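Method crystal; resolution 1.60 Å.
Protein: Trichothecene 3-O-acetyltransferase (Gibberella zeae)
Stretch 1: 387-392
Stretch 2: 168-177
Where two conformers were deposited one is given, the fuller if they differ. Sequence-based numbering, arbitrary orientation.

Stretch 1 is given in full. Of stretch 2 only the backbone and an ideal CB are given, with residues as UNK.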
# COMPACT_ATOMS: atom_id res chain seq x y z
N ASP A 387 12.93 -9.27 -4.91
CA ASP A 387 13.64 -10.55 -4.92
C ASP A 387 13.01 -11.63 -5.82
O ASP A 387 13.60 -12.70 -5.99
CB ASP A 387 13.76 -11.09 -3.50
CG ASP A 387 14.92 -12.06 -3.35
OD1 ASP A 387 16.02 -11.76 -3.87
OD2 ASP A 387 14.72 -13.11 -2.71
N TYR A 388 11.84 -11.34 -6.40
CA TYR A 388 11.09 -12.40 -7.11
C TYR A 388 11.36 -12.41 -8.62
O TYR A 388 11.30 -11.36 -9.26
CB TYR A 388 9.57 -12.33 -6.85
CG TYR A 388 9.19 -12.07 -5.40
CD1 TYR A 388 9.97 -12.57 -4.35
CD2 TYR A 388 8.07 -11.31 -5.09
CE1 TYR A 388 9.64 -12.29 -3.01
CE2 TYR A 388 7.72 -11.04 -3.76
CZ TYR A 388 8.51 -11.53 -2.73
OH TYR A 388 8.18 -11.26 -1.43
N ASP A 389 11.63 -13.60 -9.16
CA ASP A 389 11.94 -13.76 -10.59
C ASP A 389 10.87 -14.56 -11.32
O ASP A 389 10.86 -14.61 -12.55
CB ASP A 389 13.31 -14.42 -10.77
CG ASP A 389 13.39 -15.78 -10.11
OD1 ASP A 389 12.82 -16.75 -10.65
OD2 ASP A 389 14.04 -15.90 -9.05
N PHE A 390 9.99 -15.22 -10.57
CA PHE A 390 8.89 -16.02 -11.15
C PHE A 390 9.33 -17.10 -12.16
O PHE A 390 8.53 -17.50 -13.01
CB PHE A 390 7.83 -15.10 -11.79
CG PHE A 390 7.24 -14.11 -10.82
CD1 PHE A 390 7.80 -12.85 -10.68
CD2 PHE A 390 6.14 -14.46 -10.04
CE1 PHE A 390 7.27 -11.93 -9.77
CE2 PHE A 390 5.60 -13.56 -9.13
CZ PHE A 390 6.17 -12.29 -8.99
N GLY A 391 10.57 -17.57 -12.05
CA GLY A 391 11.08 -18.59 -12.98
C GLY A 391 11.08 -18.14 -14.43
O GLY A 391 11.11 -18.98 -15.36
N LEU A 392 11.06 -16.83 -14.66
CA LEU A 392 10.94 -16.30 -16.02
C LEU A 392 12.27 -16.22 -16.75
O LEU A 392 12.29 -16.01 -17.96
CB LEU A 392 10.25 -14.93 -16.03
CG LEU A 392 8.85 -14.85 -15.40
CD1 LEU A 392 8.33 -13.41 -15.42
CD2 LEU A 392 7.87 -15.83 -16.06
N UNK A 168 2.20 -12.97 -3.51
CA UNK A 168 3.07 -12.84 -4.70
C UNK A 168 4.34 -13.69 -4.56
O UNK A 168 4.76 -14.35 -5.52
CB UNK A 168 3.45 -11.37 -4.92
N UNK A 169 4.93 -13.67 -3.37
CA UNK A 169 6.11 -14.48 -3.06
C UNK A 169 5.86 -15.96 -3.35
O UNK A 169 6.69 -16.64 -3.97
CB UNK A 169 6.51 -14.29 -1.59
N UNK A 170 4.71 -16.47 -2.89
CA UNK A 170 4.36 -17.87 -3.13
C UNK A 170 4.03 -18.11 -4.60
O UNK A 170 4.32 -19.18 -5.14
CB UNK A 170 3.18 -18.28 -2.25
N UNK A 171 3.43 -17.12 -5.25
CA UNK A 171 3.20 -17.26 -6.69
C UNK A 171 4.56 -17.42 -7.40
O UNK A 171 4.68 -18.26 -8.30
CB UNK A 171 2.43 -16.05 -7.24
N UNK A 172 5.57 -16.66 -6.98
CA UNK A 172 6.90 -16.82 -7.59
C UNK A 172 7.43 -18.24 -7.41
O UNK A 172 7.92 -18.86 -8.36
CB UNK A 172 7.89 -15.82 -6.99
N UNK A 173 7.31 -18.78 -6.19
CA UNK A 173 7.69 -20.17 -5.92
C UNK A 173 6.95 -21.12 -6.85
O UNK A 173 7.54 -22.01 -7.45
CB UNK A 173 7.40 -20.53 -4.46
N UNK A 174 5.64 -20.91 -6.96
CA UNK A 174 4.80 -21.80 -7.78
C UNK A 174 5.23 -21.77 -9.24
O UNK A 174 5.27 -22.81 -9.90
CB UNK A 174 3.33 -21.40 -7.67
N UNK A 175 5.55 -20.58 -9.76
CA UNK A 175 6.07 -20.44 -11.13
C UNK A 175 7.36 -21.24 -11.35
O UNK A 175 7.58 -21.82 -12.41
CB UNK A 175 6.32 -18.96 -11.44
N UNK A 176 8.21 -21.25 -10.32
CA UNK A 176 9.47 -22.00 -10.37
C UNK A 176 9.29 -23.50 -10.10
O UNK A 176 10.23 -24.27 -10.28
CB UNK A 176 10.45 -21.42 -9.35
N UNK A 177 8.11 -23.88 -9.62
CA UNK A 177 7.83 -25.23 -9.13
C UNK A 177 8.65 -25.57 -7.87
O UNK A 177 9.01 -26.73 -7.62
CB UNK A 177 8.12 -26.25 -10.23

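Stretch 2 is part of a helix already under way at 168, and stretch 1 lays Tyr388, Phe390 and a type I' turn from Asp389 to Leu392 along one side of it.

Position 168 points its CA-to-CB bond sideways. The ideal CB lies 4.4 Å from Tyr388 CE2 and 5.0 Å from Phe390 CZ, so two aromatic rings are within reach. A medium aliphatic side chain would suit: valine, leucine, isoleucine or methionine. The residue is Ile168. Its CG2 meets both rings, 3.5 Å from Phe390 CZ at the ring edge and 3.9 Å from Tyr388 CD2.

At position 169 the bond is again sideways, but the ideal CB is only 3.5 Å from Tyr388 OH. A polar side chain able to turn back to that hydroxyl is favoured; lysine, arginine, glutamine or glutamate could all serve. The residue is Arg169. NH2 donates a hydrogen bond to Tyr388 OH at 2.8 Å, and the hydroxyl sits at the guanidinium edge. The backbone contributes too: CA packs over one face of the Tyr388 ring, 4.0 Å from its centroid.

Position 170 points away and meets nothing of stretch 1. The visible atoms leave the choice wide. It is Leu170.

Position 171 points sideways, with the ideal CB 4.5 Å from Phe390 CE2. An apolar side chain is the natural guess, and several would do. The residue is Leu171, whose CG lies 4.1 Å from Phe390 CE2, near the plane of the ring.

Position 172 is closely approached. Its CA is 4.2 Å from the CA of Phe390, and the ideal CB is 3.8 Å from Phe390 CD2 and 3.9 Å from Tyr388 CB. The amide of Phe390 is close by and could use an acceptor. Small residues fit best: alanine, serine, perhaps cysteine or threonine, with a hydroxyl gaining most. The residue is Ser172. Its OG accepts a hydrogen bond from Phe390 N at 2.9 Å, while CB sits over one face of the Phe390 ring, 4.0 Å from the centroid.

Positions 173 and 174 have no contact with stretch 1, which therefore gives little guidance. They are Lys173 and Ala174.

Position 175 points toward stretch 1, and its ideal CB is a tight 3.1 Å from Phe390 O. A compact side chain is likely: alanine, serine or cysteine. The residue is Cys175. CB keeps that 3.1 Å approach to Phe390 O, and SG lies at the edge of the Phe390 ring.

Position 176 points sideways, its ideal CB 4.6 Å from Gly391 CA and 5.4 Å from Asp389 OD1. The carboxylate invites a long basic side chain, arginine or lysine; glutamine could also reach. The residue is Arg176. CG passes 3.4 Å from Gly391 N, and NH1 donates to Asp389 OD1 at 3.0 Å in a salt bridge. The same OD1 accepts from Gly391 N at 2.8 Å, tying the salt bridge to the turn.

Position 177 leaves the helix with positive phi in a Schellman motif. Glycine or asparagine would suit. It is Asn177, out of reach of stretch 1.

Stretch 2 (168-177) IRLLSKACRN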
# COMPACT_ATOMS: atom_id res chain seq x y z
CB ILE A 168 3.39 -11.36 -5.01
CG1 ILE A 168 2.09 -10.59 -5.28
CG2 ILE A 168 4.35 -11.25 -6.20
CD1 ILE A 168 2.26 -9.08 -5.41
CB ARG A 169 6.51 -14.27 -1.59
CG ARG A 169 7.68 -15.11 -1.09
CD ARG A 169 8.33 -14.44 0.13
NE ARG A 169 7.40 -14.27 1.25
CZ ARG A 169 6.92 -13.09 1.67
NH1 ARG A 169 6.10 -13.05 2.71
NH2 ARG A 169 7.26 -11.96 1.07
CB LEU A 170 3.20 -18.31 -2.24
CG LEU A 170 3.50 -18.39 -0.73
CD1 LEU A 170 2.39 -19.16 -0.02
CD2 LEU A 170 4.86 -19.07 -0.46
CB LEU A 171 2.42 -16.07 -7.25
CG LEU A 171 2.32 -15.99 -8.79
CD1 LEU A 171 1.69 -17.26 -9.39
CD2 LEU A 171 1.54 -14.73 -9.20
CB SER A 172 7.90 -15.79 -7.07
OG SER A 172 9.09 -15.84 -7.84
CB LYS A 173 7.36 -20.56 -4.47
CG LYS A 173 8.30 -19.96 -3.43
CD LYS A 173 8.19 -20.75 -2.13
CE LYS A 173 9.20 -20.27 -1.09
NZ LYS A 173 9.23 -21.20 0.09
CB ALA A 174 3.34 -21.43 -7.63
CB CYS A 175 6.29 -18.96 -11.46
SG CYS A 175 4.77 -18.05 -11.72
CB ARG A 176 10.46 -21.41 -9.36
CG ARG A 176 10.90 -19.98 -9.66
CD ARG A 176 11.93 -19.48 -8.62
NE ARG A 176 13.07 -20.38 -8.53
CZ ARG A 176 14.26 -20.18 -9.11
NH1 ARG A 176 14.48 -19.09 -9.83
NH2 ARG A 176 15.23 -21.09 -8.98
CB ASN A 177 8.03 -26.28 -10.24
CG ASN A 177 7.20 -27.54 -10.02
OD1 ASN A 177 6.35 -27.61 -9.13
ND2 ASN A 177 7.46 -28.55 -10.83
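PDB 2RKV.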